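Local coordinates for Trp Repressor Binding Protein (Bacillus subtilis, PDB 1RLI) that probably acts as an NAD(P)H-dependent oxidoreductase that uses FMN as its cofactor, at residues Lys5-Gly11 with Cys72-Ala78. Residue numbers count along the deposited sequence, not the author numbering.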
ATOM      1  N   LYS D   5      10.135 -11.517 -28.387  1.00 30.95           N
ATOM      2  CA  LYS D   5      10.120 -12.337 -27.137  1.00 30.90           C
ATOM      3  C   LYS D   5       9.984 -11.407 -25.934  1.00 27.41           C
ATOM      4  O   LYS D   5       8.983 -11.461 -25.233  1.00 28.08           O
ATOM      5  CB  LYS D   5      11.407 -13.150 -27.015  1.00 35.55           C
ATOM      6  CG  LYS D   5      11.209 -14.546 -26.422  1.00 40.07           C
ATOM      7  CD  LYS D   5      10.599 -14.501 -25.030  1.00 42.76           C
ATOM      8  CE  LYS D   5      10.391 -15.909 -24.474  1.00 43.74           C
ATOM      9  NZ  LYS D   5       9.753 -15.889 -23.129  1.00 43.38           N
ATOM     10  N   ILE D   6      10.993 -10.568 -25.706  1.00 24.28           N
ATOM     11  CA  ILE D   6      10.984  -9.601 -24.597  1.00 24.25           C
ATOM     12  C   ILE D   6      10.891  -8.152 -25.098  1.00 21.85           C
ATOM     13  O   ILE D   6      11.577  -7.771 -26.043  1.00 22.26           O
ATOM     14  CB  ILE D   6      12.284  -9.655 -23.756  1.00 25.48           C
ATOM     15  CG1 ILE D   6      12.441 -11.017 -23.089  1.00 30.12           C
ATOM     16  CG2 ILE D   6      12.259  -8.564 -22.693  1.00 27.39           C
ATOM     17  CD1 ILE D   6      13.768 -11.177 -22.383  1.00 30.75           C
ATOM     18  N   ALA D   7      10.069  -7.338 -24.442  1.00 21.48           N
ATOM     19  CA  ALA D   7       9.961  -5.933 -24.808  1.00 20.73           C
ATOM     20  C   ALA D   7      10.264  -5.091 -23.579  1.00 21.93           C
ATOM     21  O   ALA D   7       9.863  -5.447 -22.471  1.00 21.48           O
ATOM     22  CB  ALA D   7       8.550  -5.610 -25.298  1.00 22.13           C
ATOM     23  N   VAL D   8      11.009  -4.012 -23.774  1.00 20.75           N
ATOM     24  CA  VAL D   8      11.279  -3.090 -22.693  1.00 19.64           C
ATOM     25  C   VAL D   8      10.555  -1.826 -23.106  1.00 20.62           C
ATOM     26  O   VAL D   8      10.841  -1.260 -24.166  1.00 21.23           O
ATOM     27  CB  VAL D   8      12.773  -2.764 -22.527  1.00 22.83           C
ATOM     28  CG1 VAL D   8      12.922  -1.640 -21.506  1.00 20.82           C
ATOM     29  CG2 VAL D   8      13.527  -3.978 -22.059  1.00 23.76           C
ATOM     30  N   ILE D   9       9.595  -1.409 -22.289  1.00 19.04           N
ATOM     31  CA  ILE D   9       8.810  -0.203 -22.554  1.00 17.15           C
ATOM     32  C   ILE D   9       9.402   0.860 -21.652  1.00 17.68           C
ATOM     33  O   ILE D   9       9.160   0.885 -20.437  1.00 16.90           O
ATOM     34  CB  ILE D   9       7.335  -0.440 -22.210  1.00 18.07           C
ATOM     35  CG1 ILE D   9       6.804  -1.586 -23.081  1.00 21.07           C
ATOM     36  CG2 ILE D   9       6.530   0.834 -22.430  1.00 18.25           C
ATOM     37  CD1 ILE D   9       5.494  -2.105 -22.637  1.00 27.14           C
ATOM     38  N   ASN D  10      10.172   1.749 -22.263  1.00 15.75           N
ATOM     39  CA  ASN D  10      10.879   2.776 -21.520  1.00 18.28           C
ATOM     40  C   ASN D  10      10.159   4.118 -21.506  1.00 18.26           C
ATOM     41  O   ASN D  10      10.032   4.764 -22.544  1.00 16.05           O
ATOM     42  CB  ASN D  10      12.268   2.927 -22.138  1.00 21.73           C
ATOM     43  CG  ASN D  10      13.183   3.774 -21.307  1.00 28.43           C
ATOM     44  OD1 ASN D  10      12.738   4.599 -20.520  1.00 30.43           O
ATOM     45  ND2 ASN D  10      14.490   3.582 -21.488  1.00 33.80           N
ATOM     46  N   GLY D  11       9.702   4.526 -20.317  1.00 17.52           N
ATOM     47  CA  GLY D  11       9.004   5.788 -20.171  1.00 19.19           C
ATOM     48  C   GLY D  11       9.892   6.831 -19.523  1.00 20.67           C
ATOM     49  O   GLY D  11       9.414   7.826 -18.984  1.00 20.90           O
ATOM     50  N   CYS D  72       5.382  -9.897 -27.983  1.00 24.51           N
ATOM     51  CA  CYS D  72       6.300 -10.251 -26.904  1.00 23.90           C
ATOM     52  C   CYS D  72       5.622 -10.920 -25.715  1.00 24.67           C
ATOM     53  O   CYS D  72       4.567 -10.475 -25.242  1.00 25.40           O
ATOM     54  CB  CYS D  72       7.062  -9.002 -26.440  1.00 25.53           C
ATOM     55  SG  CYS D  72       8.062  -8.239 -27.729  1.00 25.35           S
ATOM     56  N   HIS D  73       6.231 -11.996 -25.232  1.00 21.03           N
ATOM     57  CA  HIS D  73       5.670 -12.730 -24.103  1.00 23.46           C
ATOM     58  C   HIS D  73       6.015 -12.084 -22.763  1.00 20.82           C
ATOM     59  O   HIS D  73       5.267 -12.206 -21.792  1.00 19.52           O
ATOM     60  CB  HIS D  73       6.189 -14.173 -24.099  1.00 28.87           C
ATOM     61  CG  HIS D  73       5.554 -15.036 -23.054  1.00 31.36           C
ATOM     62  ND1 HIS D  73       6.286 -15.759 -22.137  1.00 35.72           N
ATOM     63  CD2 HIS D  73       4.253 -15.295 -22.784  1.00 34.60           C
ATOM     64  CE1 HIS D  73       5.465 -16.427 -21.348  1.00 36.02           C
ATOM     65  NE2 HIS D  73       4.225 -16.164 -21.720  1.00 36.49           N
ATOM     66  N   ILE D  74       7.164 -11.417 -22.717  1.00 17.68           N
ATOM     67  CA  ILE D  74       7.622 -10.780 -21.483  1.00 18.51           C
ATOM     68  C   ILE D  74       7.671  -9.278 -21.684  1.00 18.41           C
ATOM     69  O   ILE D  74       8.262  -8.785 -22.649  1.00 20.38           O
ATOM     70  CB  ILE D  74       9.034 -11.263 -21.088  1.00 21.55           C
ATOM     71  CG1 ILE D  74       8.991 -12.755 -20.735  1.00 25.11           C
ATOM     72  CG2 ILE D  74       9.557 -10.432 -19.921  1.00 22.33           C
ATOM     73  CD1 ILE D  74      10.398 -13.390 -20.578  1.00 26.97           C
ATOM     74  N   LEU D  75       7.049  -8.542 -20.776  1.00 16.51           N
ATOM     75  CA  LEU D  75       7.060  -7.084 -20.888  1.00 17.23           C
ATOM     76  C   LEU D  75       7.712  -6.455 -19.666  1.00 17.64           C
ATOM     77  O   LEU D  75       7.302  -6.747 -18.539  1.00 18.20           O
ATOM     78  CB  LEU D  75       5.636  -6.537 -21.004  1.00 18.17           C
ATOM     79  CG  LEU D  75       4.734  -7.076 -22.116  1.00 21.04           C
ATOM     80  CD1 LEU D  75       3.395  -6.303 -22.078  1.00 20.86           C
ATOM     81  CD2 LEU D  75       5.418  -6.917 -23.465  1.00 19.38           C
ATOM     82  N   ILE D  76       8.700  -5.587 -19.892  1.00 16.97           N
ATOM     83  CA  ILE D  76       9.375  -4.881 -18.805  1.00 17.53           C
ATOM     84  C   ILE D  76       9.036  -3.400 -18.897  1.00 16.19           C
ATOM     85  O   ILE D  76       9.371  -2.734 -19.870  1.00 17.13           O
ATOM     86  CB  ILE D  76      10.914  -5.059 -18.869  1.00 17.58           C
ATOM     87  CG1 ILE D  76      11.235  -6.546 -18.728  1.00 19.45           C
ATOM     88  CG2 ILE D  76      11.586  -4.267 -17.739  1.00 20.72           C
ATOM     89  CD1 ILE D  76      12.697  -6.914 -18.917  1.00 21.88           C
ATOM     90  N   PHE D  77       8.339  -2.898 -17.881  1.00 15.23           N
ATOM     91  CA  PHE D  77       7.943  -1.490 -17.862  1.00 16.46           C
ATOM     92  C   PHE D  77       8.990  -0.777 -17.055  1.00 15.98           C
ATOM     93  O   PHE D  77       9.147  -1.055 -15.872  1.00 17.37           O
ATOM     94  CB  PHE D  77       6.573  -1.359 -17.205  1.00 15.65           C
ATOM     95  CG  PHE D  77       5.468  -1.950 -18.021  1.00 17.41           C
ATOM     96  CD1 PHE D  77       4.758  -1.169 -18.923  1.00 18.52           C
ATOM     97  CD2 PHE D  77       5.173  -3.309 -17.929  1.00 19.78           C
ATOM     98  CE1 PHE D  77       3.768  -1.742 -19.724  1.00 19.61           C
ATOM     99  CE2 PHE D  77       4.190  -3.877 -18.726  1.00 20.54           C
ATOM    100  CZ  PHE D  77       3.489  -3.084 -19.625  1.00 20.17           C
ATOM    101  N   ALA D  78       9.713   0.136 -17.693  1.00 14.99           N
ATOM    102  CA  ALA D  78      10.778   0.866 -17.014  1.00 16.77           C
ATOM    103  C   ALA D  78      10.399   2.325 -16.897  1.00 17.70           C
ATOM    104  O   ALA D  78      10.079   2.974 -17.896  1.00 17.59           O
ATOM    105  CB  ALA D  78      12.086   0.713 -17.792  1.00 17.68           C
TER
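Strands 6-10 and 74-78 run side by side in the same direction, their axes 4.7 Å apart at closest approach and inclined by 18°. Ala7 and Ile9 of strand 6-10 turn both N and O to strand 74-78, and Ile74, Ile76 and Ala78 answer with theirs. Ile74 N donates to Lys5 O (3.1 Å), Ala7 N to Ile74 O (2.9 Å), Ile76 N to Ala7 O (2.8 Å), Ile9 N to Ile76 O (2.8 Å), Ala78 N to Ile9 O (2.9 Å), and Gly11 N to Ala78 O (2.9 Å), the staggered pattern of parallel β-strands. Lys5 O also receives a weak bond from His73 N (2.8 Å).

Side chains alternate between the two faces of the sheet, largely apolar apart from Asn10. On one, Ile6 CG2 meets Ile76 CD1 at 4.1 Å, beside Val8, Ile74 and Ala78. On the other, Ala7 CB touches Cys72 SG (3.6 Å) and Leu75 CD2 (3.9 Å), while Ile9 CD1 packs obliquely against the Phe77 ring, 3.4 Å from CE1. At the exposed start, Lys5 NZ approaches the edge of the His73 ring, 3.6 Å from ND1; both residues belong to a platinum site in the crystal.

The pair forms the centre of a flavodoxin-like sheet, with strand 33-41 flanking 6-10 and strand 117-124 flanking 74-80; the loop beginning at Gly11 probably helps bind FMN, as in relatives. Helix 18-27 lies over the face bearing Val8, Asn10, Ile76 and Ala78, and Asn10 is held by hydrogen bonds to Asp20 and Gly12. Across the sheet, Phe77 meets Phe143 of helix 133-146, so that a helix packs on each face of the pair.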